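PDB 3VA6: Two-component system sensor histidine kinase, which probably acts as a membrane sensor histidine kinase that autophosphorylates with ATP and regulates transcription, the present chain being its extracellular part of beta propellers and a beta sandwich. Local coordinates for residues 27-32 and 285-290; 302-307 and 684-689; 20-25 and 38-43. All coordinates share one frame; numbering follows the deposited sequence.

Contact 1: residues 27-32 and 285-290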
loop_
_atom_site.group_PDB
_atom_site.type_symbol
_atom_site.label_atom_id
_atom_site.label_comp_id
_atom_site.label_asym_id
_atom_site.label_seq_id
_atom_site.Cartn_x
_atom_site.Cartn_y
_atom_site.Cartn_z
ATOM N N PHE A 27 -15.579 -10.697 -10.886
ATOM C CA PHE A 27 -14.157 -10.891 -10.594
ATOM C C PHE A 27 -13.955 -11.223 -9.113
ATOM O O PHE A 27 -14.740 -10.810 -8.265
ATOM C CB PHE A 27 -13.348 -9.624 -10.902
ATOM C CG PHE A 27 -13.477 -9.141 -12.304
ATOM C CD1 PHE A 27 -12.596 -9.550 -13.272
ATOM C CD2 PHE A 27 -14.482 -8.248 -12.656
ATOM C CE1 PHE A 27 -12.714 -9.072 -14.569
ATOM C CE2 PHE A 27 -14.603 -7.776 -13.943
ATOM C CZ PHE A 27 -13.721 -8.188 -14.902
ATOM N N LEU A 28 -12.907 -11.970 -8.803
ATOM C CA LEU A 28 -12.452 -12.107 -7.412
ATOM C C LEU A 28 -10.945 -12.007 -7.412
ATOM O O LEU A 28 -10.320 -12.367 -8.410
ATOM C CB LEU A 28 -12.884 -13.435 -6.791
ATOM C CG LEU A 28 -14.392 -13.656 -6.765
ATOM C CD1 LEU A 28 -14.740 -15.102 -6.470
ATOM C CD2 LEU A 28 -15.053 -12.699 -5.784
ATOM N N GLN A 29 -10.372 -11.468 -6.339
ATOM C CA GLN A 29 -8.927 -11.483 -6.169
ATOM C C GLN A 29 -8.570 -12.281 -4.912
ATOM O O GLN A 29 -9.038 -11.962 -3.814
ATOM C CB GLN A 29 -8.362 -10.057 -6.085
ATOM C CG GLN A 29 -6.837 -10.028 -6.168
ATOM C CD GLN A 29 -6.239 -8.648 -6.335
ATOM O OE1 GLN A 29 -6.868 -7.631 -6.017
ATOM N NE2 GLN A 29 -4.990 -8.611 -6.793
ATOM N N ASP A 30 -7.754 -13.324 -5.055
ATOM C CA ASP A 30 -7.401 -14.114 -3.876
ATOM C C ASP A 30 -6.493 -13.327 -2.961
ATOM O O ASP A 30 -5.965 -12.283 -3.349
ATOM C CB ASP A 30 -6.834 -15.511 -4.198
ATOM C CG ASP A 30 -5.558 -15.482 -4.991
ATOM O OD1 ASP A 30 -4.661 -14.683 -4.673
ATOM O OD2 ASP A 30 -5.439 -16.309 -5.920
ATOM N N SER A 31 -6.351 -13.816 -1.737
ATOM C CA SER A 31 -5.561 -13.131 -0.722
ATOM C C SER A 31 -4.123 -12.905 -1.178
ATOM O O SER A 31 -3.429 -12.065 -0.616
ATOM C CB SER A 31 -5.575 -13.927 0.590
ATOM O OG SER A 31 -5.051 -15.229 0.386
ATOM N N GLU A 32 -3.670 -13.654 -2.178
ATOM C CA GLU A 32 -2.315 -13.483 -2.675
ATOM C C GLU A 32 -2.215 -12.774 -4.029
ATOM O O GLU A 32 -1.147 -12.738 -4.629
ATOM C CB GLU A 32 -1.613 -14.834 -2.706
ATOM C CG GLU A 32 -1.383 -15.367 -1.312
ATOM C CD GLU A 32 -1.130 -16.845 -1.288
ATOM O OE1 GLU A 32 -0.142 -17.260 -0.626
ATOM O OE2 GLU A 32 -1.930 -17.576 -1.912
ATOM N N PHE A 285 -15.050 -4.070 -10.661
ATOM C CA PHE A 285 -14.349 -4.493 -9.455
ATOM C C PHE A 285 -13.096 -3.654 -9.236
ATOM O O PHE A 285 -12.301 -3.482 -10.157
ATOM C CB PHE A 285 -13.980 -5.973 -9.597
ATOM C CG PHE A 285 -12.995 -6.493 -8.571
ATOM C CD1 PHE A 285 -13.404 -6.805 -7.281
ATOM C CD2 PHE A 285 -11.674 -6.731 -8.922
ATOM C CE1 PHE A 285 -12.511 -7.330 -6.351
ATOM C CE2 PHE A 285 -10.771 -7.235 -7.990
ATOM C CZ PHE A 285 -11.187 -7.539 -6.703
ATOM N N ALA A 286 -12.938 -3.133 -8.017
ATOM C CA ALA A 286 -11.698 -2.468 -7.590
ATOM C C ALA A 286 -10.838 -3.530 -6.988
ATOM O O ALA A 286 -11.244 -4.163 -6.028
ATOM C CB ALA A 286 -11.975 -1.389 -6.550
ATOM N N ASP A 287 -9.652 -3.743 -7.550
ATOM C CA ASP A 287 -8.759 -4.779 -7.057
ATOM C C ASP A 287 -7.988 -4.211 -5.883
ATOM O O ASP A 287 -8.183 -3.042 -5.556
ATOM C CB ASP A 287 -7.857 -5.267 -8.187
ATOM C CG ASP A 287 -6.648 -4.362 -8.447
ATOM O OD1 ASP A 287 -5.912 -4.663 -9.408
ATOM O OD2 ASP A 287 -6.413 -3.367 -7.725
ATOM N N GLN A 288 -7.116 -4.990 -5.242
ATOM C CA GLN A 288 -6.506 -4.501 -3.997
ATOM C C GLN A 288 -5.491 -3.378 -4.229
ATOM O O GLN A 288 -5.144 -2.692 -3.291
ATOM C CB GLN A 288 -5.976 -5.603 -3.035
ATOM C CG GLN A 288 -5.516 -6.981 -3.545
ATOM C CD GLN A 288 -6.515 -8.178 -3.299
ATOM O OE1 GLN A 288 -6.075 -9.354 -3.156
ATOM N NE2 GLN A 288 -7.854 -7.891 -3.295
ATOM N N GLU A 289 -5.035 -3.161 -5.466
ATOM C CA GLU A 289 -4.129 -2.032 -5.776
ATOM C C GLU A 289 -4.916 -0.908 -6.432
ATOM O O GLU A 289 -4.333 -0.082 -7.134
ATOM C CB GLU A 289 -3.013 -2.434 -6.748
ATOM C CG GLU A 289 -1.933 -3.365 -6.214
ATOM C CD GLU A 289 -1.150 -4.016 -7.356
ATOM O OE1 GLU A 289 -1.741 -4.909 -8.028
ATOM O OE2 GLU A 289 0.024 -3.613 -7.620
ATOM N N HIS A 290 -6.241 -0.928 -6.250
ATOM C CA HIS A 290 -7.158 0.085 -6.782
ATOM C C HIS A 290 -7.298 0.144 -8.284
ATOM O O HIS A 290 -7.915 1.095 -8.797
ATOM C CB HIS A 290 -6.781 1.484 -6.276
ATOM C CG HIS A 290 -6.603 1.571 -4.770
ATOM N ND1 HIS A 290 -5.411 1.902 -4.182
ATOM C CD2 HIS A 290 -7.511 1.372 -3.732
ATOM C CE1 HIS A 290 -5.555 1.903 -2.850
ATOM N NE2 HIS A 290 -6.833 1.573 -2.565
#

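Contact 2: residues 302-307 and 684-689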
loop_
_atom_site.group_PDB
_atom_site.type_symbol
_atom_site.label_atom_id
_atom_site.label_comp_id
_atom_site.label_asym_id
_atom_site.label_seq_id
_atom_site.Cartn_x
_atom_site.Cartn_y
_atom_site.Cartn_z
ATOM N N LEU A 302 -9.445 -3.252 -18.388
ATOM C CA LEU A 302 -8.685 -2.926 -17.183
ATOM C C LEU A 302 -8.269 -1.467 -17.219
ATOM O O LEU A 302 -7.606 -1.029 -18.173
ATOM C CB LEU A 302 -7.429 -3.807 -17.087
ATOM C CG LEU A 302 -6.369 -3.507 -16.027
ATOM C CD1 LEU A 302 -6.914 -3.714 -14.622
ATOM C CD2 LEU A 302 -5.176 -4.406 -16.291
ATOM N N SER A 303 -8.645 -0.721 -16.178
ATOM C CA SER A 303 -8.128 0.620 -15.995
ATOM C C SER A 303 -7.119 0.619 -14.866
ATOM O O SER A 303 -7.464 0.415 -13.712
ATOM C CB SER A 303 -9.238 1.626 -15.710
ATOM O OG SER A 303 -8.700 2.944 -15.763
ATOM N N ARG A 304 -5.863 0.830 -15.219
ATOM C CA ARG A 304 -4.791 0.804 -14.246
ATOM C C ARG A 304 -4.856 2.037 -13.393
ATOM O O ARG A 304 -5.046 3.131 -13.923
ATOM C CB ARG A 304 -3.418 0.742 -14.922
ATOM C CG ARG A 304 -3.188 -0.520 -15.726
ATOM C CD ARG A 304 -1.791 -0.525 -16.333
ATOM N NE ARG A 304 -1.901 -0.840 -17.747
ATOM C CZ ARG A 304 -1.795 0.065 -18.727
ATOM N NH1 ARG A 304 -1.502 1.348 -18.452
ATOM N NH2 ARG A 304 -1.960 -0.311 -20.009
ATOM N N TYR A 305 -4.736 1.834 -12.075
ATOM C CA TYR A 305 -4.443 2.904 -11.119
ATOM C C TYR A 305 -2.982 3.270 -11.172
ATOM O O TYR A 305 -2.122 2.409 -11.370
ATOM C CB TYR A 305 -4.775 2.484 -9.689
ATOM C CG TYR A 305 -4.963 3.671 -8.792
ATOM C CD1 TYR A 305 -6.034 4.550 -9.013
ATOM C CD2 TYR A 305 -4.067 3.955 -7.746
ATOM C CE1 TYR A 305 -6.224 5.671 -8.218
ATOM C CE2 TYR A 305 -4.241 5.083 -6.937
ATOM C CZ TYR A 305 -5.322 5.940 -7.169
ATOM O OH TYR A 305 -5.549 7.076 -6.416
ATOM N N ASN A 306 -2.700 4.546 -10.932
ATOM C CA ASN A 306 -1.346 5.081 -11.076
ATOM C C ASN A 306 -0.992 6.113 -10.014
ATOM O O ASN A 306 -1.572 7.196 -9.981
ATOM C CB ASN A 306 -1.203 5.723 -12.463
ATOM C CG ASN A 306 -0.725 4.739 -13.523
ATOM O OD1 ASN A 306 -0.559 3.506 -13.263
ATOM N ND2 ASN A 306 -0.505 5.271 -14.747
ATOM N N SER A 307 -0.025 5.788 -9.156
ATOM C CA SER A 307 0.417 6.752 -8.131
ATOM C C SER A 307 1.939 6.937 -8.115
ATOM O O SER A 307 2.449 7.949 -7.613
ATOM C CB SER A 307 -0.100 6.384 -6.739
ATOM O OG SER A 307 0.493 7.263 -5.784
ATOM N N SER A 684 -0.870 -3.608 -12.400
ATOM C CA SER A 684 -0.820 -2.154 -12.267
ATOM C C SER A 684 0.180 -1.437 -13.180
ATOM O O SER A 684 0.246 -0.223 -13.166
ATOM C CB SER A 684 -0.537 -1.787 -10.809
ATOM O OG SER A 684 -1.551 -2.317 -9.972
ATOM N N LEU A 685 0.946 -2.177 -13.964
ATOM C CA LEU A 685 2.110 -1.619 -14.637
ATOM C C LEU A 685 1.862 -1.334 -16.110
ATOM O O LEU A 685 1.057 -2.002 -16.753
ATOM C CB LEU A 685 3.286 -2.579 -14.484
ATOM C CG LEU A 685 3.824 -2.712 -13.055
ATOM C CD1 LEU A 685 4.768 -3.895 -12.926
ATOM C CD2 LEU A 685 4.544 -1.423 -12.690
ATOM N N ASP A 686 2.558 -0.324 -16.629
ATOM C CA ASP A 686 2.529 -0.004 -18.051
ATOM C C ASP A 686 3.499 -0.924 -18.733
ATOM O O ASP A 686 3.123 -1.658 -19.623
ATOM C CB ASP A 686 2.922 1.450 -18.280
ATOM C CG ASP A 686 2.099 2.396 -17.442
ATOM O OD1 ASP A 686 0.943 2.013 -17.110
ATOM O OD2 ASP A 686 2.602 3.499 -17.108
ATOM N N GLU A 687 4.750 -0.892 -18.274
ATOM C CA GLU A 687 5.814 -1.773 -18.762
ATOM C C GLU A 687 5.950 -2.962 -17.842
ATOM O O GLU A 687 5.941 -2.813 -16.636
ATOM C CB GLU A 687 7.160 -1.045 -18.799
ATOM C CG GLU A 687 7.196 0.225 -19.625
ATOM C CD GLU A 687 7.290 -0.038 -21.124
ATOM O OE1 GLU A 687 7.096 -1.210 -21.549
ATOM O OE2 GLU A 687 7.557 0.930 -21.878
ATOM N N LYS A 688 6.098 -4.146 -18.414
ATOM C CA LYS A 688 6.378 -5.349 -17.634
ATOM C C LYS A 688 7.803 -5.274 -17.100
ATOM O O LYS A 688 8.629 -4.571 -17.661
ATOM C CB LYS A 688 6.247 -6.607 -18.498
ATOM C CG LYS A 688 4.922 -6.791 -19.221
ATOM C CD LYS A 688 3.766 -7.050 -18.279
ATOM C CE LYS A 688 2.626 -7.770 -18.983
ATOM N NZ LYS A 688 2.154 -7.090 -20.206
ATOM N N ASN A 689 8.069 -5.992 -16.006
ATOM C CA ASN A 689 9.431 -6.112 -15.453
ATOM C C ASN A 689 10.190 -7.172 -16.198
ATOM O O ASN A 689 9.593 -8.054 -16.820
ATOM C CB ASN A 689 9.395 -6.439 -13.964
ATOM C CG ASN A 689 8.633 -5.393 -13.175
ATOM O OD1 ASN A 689 9.025 -4.236 -13.113
ATOM N ND2 ASN A 689 7.482 -5.785 -12.634
#

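Contact 3: residues 20-25 and 38-43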
loop_
_atom_site.group_PDB
_atom_site.type_symbol
_atom_site.label_atom_id
_atom_site.label_comp_id
_atom_site.label_asym_id
_atom_site.label_seq_id
_atom_site.Cartn_x
_atom_site.Cartn_y
_atom_site.Cartn_z
ATOM N N GLU A 20 -15.865 -18.095 -27.416
ATOM C CA GLU A 20 -16.958 -18.706 -26.644
ATOM C C GLU A 20 -17.274 -17.851 -25.403
ATOM O O GLU A 20 -18.428 -17.500 -25.180
ATOM C CB GLU A 20 -16.626 -20.168 -26.250
ATOM C CG GLU A 20 -15.413 -20.321 -25.309
ATOM C CD GLU A 20 -15.286 -21.690 -24.647
ATOM O OE1 GLU A 20 -16.320 -22.354 -24.407
ATOM O OE2 GLU A 20 -14.139 -22.091 -24.328
ATOM N N ALA A 21 -16.239 -17.483 -24.645
ATOM C CA ALA A 21 -16.384 -16.827 -23.329
ATOM C C ALA A 21 -16.233 -15.290 -23.394
ATOM O O ALA A 21 -15.372 -14.648 -22.736
ATOM C CB ALA A 21 -15.410 -17.433 -22.299
ATOM N N SER A 22 -17.095 -14.721 -24.218
ATOM C CA SER A 22 -17.147 -13.290 -24.402
ATOM C C SER A 22 -17.674 -12.524 -23.162
ATOM O O SER A 22 -17.364 -11.338 -23.019
ATOM C CB SER A 22 -18.012 -12.967 -25.625
ATOM O OG SER A 22 -19.379 -13.138 -25.301
ATOM N N VAL A 23 -18.452 -13.169 -22.289
ATOM C CA VAL A 23 -19.232 -12.421 -21.292
ATOM C C VAL A 23 -18.725 -12.622 -19.862
ATOM O O VAL A 23 -18.730 -13.752 -19.351
ATOM C CB VAL A 23 -20.737 -12.796 -21.336
ATOM C CG1 VAL A 23 -21.548 -11.990 -20.320
ATOM C CG2 VAL A 23 -21.291 -12.605 -22.738
ATOM N N VAL A 24 -18.322 -11.520 -19.218
ATOM C CA VAL A 24 -17.702 -11.558 -17.878
ATOM C C VAL A 24 -18.629 -10.954 -16.844
ATOM O O VAL A 24 -19.012 -9.789 -16.956
ATOM C CB VAL A 24 -16.403 -10.746 -17.827
ATOM C CG1 VAL A 24 -15.762 -10.909 -16.465
ATOM C CG2 VAL A 24 -15.472 -11.170 -18.950
ATOM N N SER A 25 -18.970 -11.734 -15.827
ATOM C CA SER A 25 -20.014 -11.331 -14.918
ATOM C C SER A 25 -19.482 -10.979 -13.557
ATOM O O SER A 25 -20.170 -10.325 -12.799
ATOM C CB SER A 25 -21.016 -12.446 -14.763
ATOM O OG SER A 25 -20.357 -13.558 -14.202
ATOM N N GLY A 38 -15.216 -14.720 -13.690
ATOM C CA GLY A 38 -16.373 -15.558 -14.013
ATOM C C GLY A 38 -16.895 -15.228 -15.399
ATOM O O GLY A 38 -17.170 -14.060 -15.699
ATOM N N SER A 39 -17.030 -16.249 -16.248
ATOM C CA SER A 39 -17.424 -16.052 -17.638
ATOM C C SER A 39 -18.617 -16.906 -17.941
ATOM O O SER A 39 -18.888 -17.867 -17.207
ATOM C CB SER A 39 -16.305 -16.479 -18.574
ATOM O OG SER A 39 -16.227 -17.888 -18.661
ATOM N N ASN A 40 -19.287 -16.608 -19.061
ATOM C CA ASN A 40 -20.442 -17.390 -19.479
ATOM C C ASN A 40 -20.115 -18.863 -19.724
ATOM O O ASN A 40 -21.018 -19.662 -19.885
ATOM C CB ASN A 40 -21.156 -16.776 -20.696
ATOM C CG ASN A 40 -20.243 -16.570 -21.877
ATOM O OD1 ASN A 40 -19.296 -15.776 -21.822
ATOM N ND2 ASN A 40 -20.523 -17.285 -22.957
ATOM N N LYS A 41 -18.835 -19.225 -19.758
ATOM C CA LYS A 41 -18.458 -20.627 -19.946
ATOM C C LYS A 41 -17.687 -21.240 -18.800
ATOM O O LYS A 41 -17.316 -22.404 -18.856
ATOM C CB LYS A 41 -17.689 -20.784 -21.250
ATOM C CG LYS A 41 -18.519 -20.376 -22.466
ATOM C CD LYS A 41 -19.413 -21.504 -22.982
ATOM C CE LYS A 41 -20.448 -20.965 -24.005
ATOM N NZ LYS A 41 -20.741 -21.836 -25.188
ATOM N N GLY A 42 -17.472 -20.470 -17.740
ATOM C CA GLY A 42 -16.766 -20.985 -16.556
ATOM C C GLY A 42 -15.733 -20.070 -15.932
ATOM O O GLY A 42 -15.690 -18.874 -16.180
ATOM N N LEU A 43 -14.921 -20.638 -15.065
ATOM C CA LEU A 43 -13.935 -19.861 -14.339
ATOM C C LEU A 43 -12.613 -19.810 -15.092
ATOM O O LEU A 43 -12.032 -20.840 -15.474
ATOM C CB LEU A 43 -13.723 -20.453 -12.938
ATOM C CG LEU A 43 -12.742 -19.781 -11.974
ATOM C CD1 LEU A 43 -13.256 -18.390 -11.635
ATOM C CD2 LEU A 43 -12.530 -20.596 -10.699
#

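Contact 1: residues 27-32 and 285-290
With chi1 near 167° the ring of Phe-285 swings to the side opposite its amide nitrogen, whereas Phe-27 (chi1 -57°) keeps its ring beside the nitrogen, and each ring thereby comes to rest beside the other residue's CB. The approach is reciprocal and oblique rather than a stack: Phe-27 CD2 lies 3.8 Å from Phe-285 CB, and Phe-27 CB is 3.9 Å from Phe-285 CD2. The far end of the Phe-285 ring reaches one step further along the facing strand, where Phe-285 CZ meets Gln-29 CB at 3.8 Å. From the next strand of the first sheet, Ile-35 touches Phe-285 and Ile-37 touches Phe-27.

Beyond the rings the chemistry turns polar. The extended chain of Gln-29 delivers its amide to the type I turn of residues 287-290, and the backbone N of Gln-288 bonds to Gln-29 OE1 at 2.8 Å, although the position of that oxygen is less certain. At its other end the amide is held by its own loop, NE2 bonding to Gly-33 O. The turn is closed by His-290 N on Asp-287 O (3.0 Å), while Asn-291 and Trp-293 hold Asp-287 OD1.

The strand ends run only 21° apart, yet side chains, not backbone pairing, join them. This is how innermost strands of adjacent beta-propeller blades meet, here the first and last blades of the N-terminal propeller.

Contact 2: residues 302-307 and 684-689
Arg-304 and Asp-686 supply the one ionic link here, a salt bridge with Arg-304 NH1 2.9 Å from Asp-686 OD1. A bend at chi3 (-130°) turns the guanidinium toward this acid, but the two flat groups do not lie in a common plane: they are inclined by 67°, and the pairing rests on a single N-O approach. Asp-686 also sets its CA over one face of the guanidinium, toward the rim.

Packing comes next, and it falls on backbone carbonyls. The aliphatic part of Arg-304 rests against the carbonyl oxygens of Leu-685 and Ser-684, with Arg-304 CD 3.8 Å from Ser-684 O.

No hydrogen bond joins the two segments directly; Asn-291 does so indirectly, its OD1 taking Tyr-305 N and its ND2 pairing with Ser-684 OG. Shortening Arg-304 to an alanine is likely to leave Asp-686 without its cationic mate and to open a gap beside the carbonyls of Ser-684 and Leu-685.

Residues 304-307 leave the last blade of the N-terminal propeller, and 684-689 belong to the Y_Y_Y domain. The chemistry implies that at this point the two meet through charge and carbonyls at the surface rather than through a shared hydrophobic core.

Contact 3: residues 20-25 and 38-43
A type I turn, Ser-39 to Gly-42, with an ST turn inside it, meets the chain leading into strand 24-29, and Asn-40 from that turn grips Val-23 and Glu-20. Its CG sits between backbone N and carbonyl carbon, the crowded position (chi1 56°), which directs both ends of the amide at the facing chain. Asn-40 OD1 accepts from Val-23 N at 2.8 Å, the donor tilted 34° from the carbonyl plane, while ND2 gives to Glu-20 O (3.1 Å), close to its own amide plane. Asn-40 N returns a bond to Val-23 O, and two residues along, Ser-25 N binds Gly-38 O at 2.9 Å with an N-H...O angle of 164°.

Between these bonds, Val-24 and Ser-39 form a non-hydrogen-bonded antiparallel pair. The hairpin is the inner part of the four-stranded antiparallel sheet that makes the first propeller blade, and the turn leads into its third strand. There Ser-39 OG accepts from Lys-41 N (3.1 Å) and donates to Gly-42 O (2.7 Å); the latter oxygen also receives Ser-39 N from the opposite face of its plane. The bent chain of Lys-41 crosses that of Glu-20 at a slant, CD 3.5 Å from Glu-20 OE1, whereas the NZ of Lys-41 stays 4.5 Å from that oxygen, beyond a salt bridge.

Overall arrangement
Contacts 1 and 3 share strand 24-29 yet use it differently: contact 3 pairs its start with a strand of the same blade, whereas contact 1 sets its end against the neighbouring blade. Backbone bonds and a turn asparagine therefore dominate the partly buried contact 3, while aromatic packing together with a glutamine amide set against a turn makes up the buried contact 1. Contact 2 is the surface member, an ion pair between the propeller's exit and another domain. It nevertheless adjoins contact 1, their centres about 14 Å apart, through packing of Tyr-305 on the turn 287-290 and a probable hydrogen bond between Glu-289 and Ser-684. Contact 3 lies farther off, its nearest atoms about 10 Å from those of contact 2.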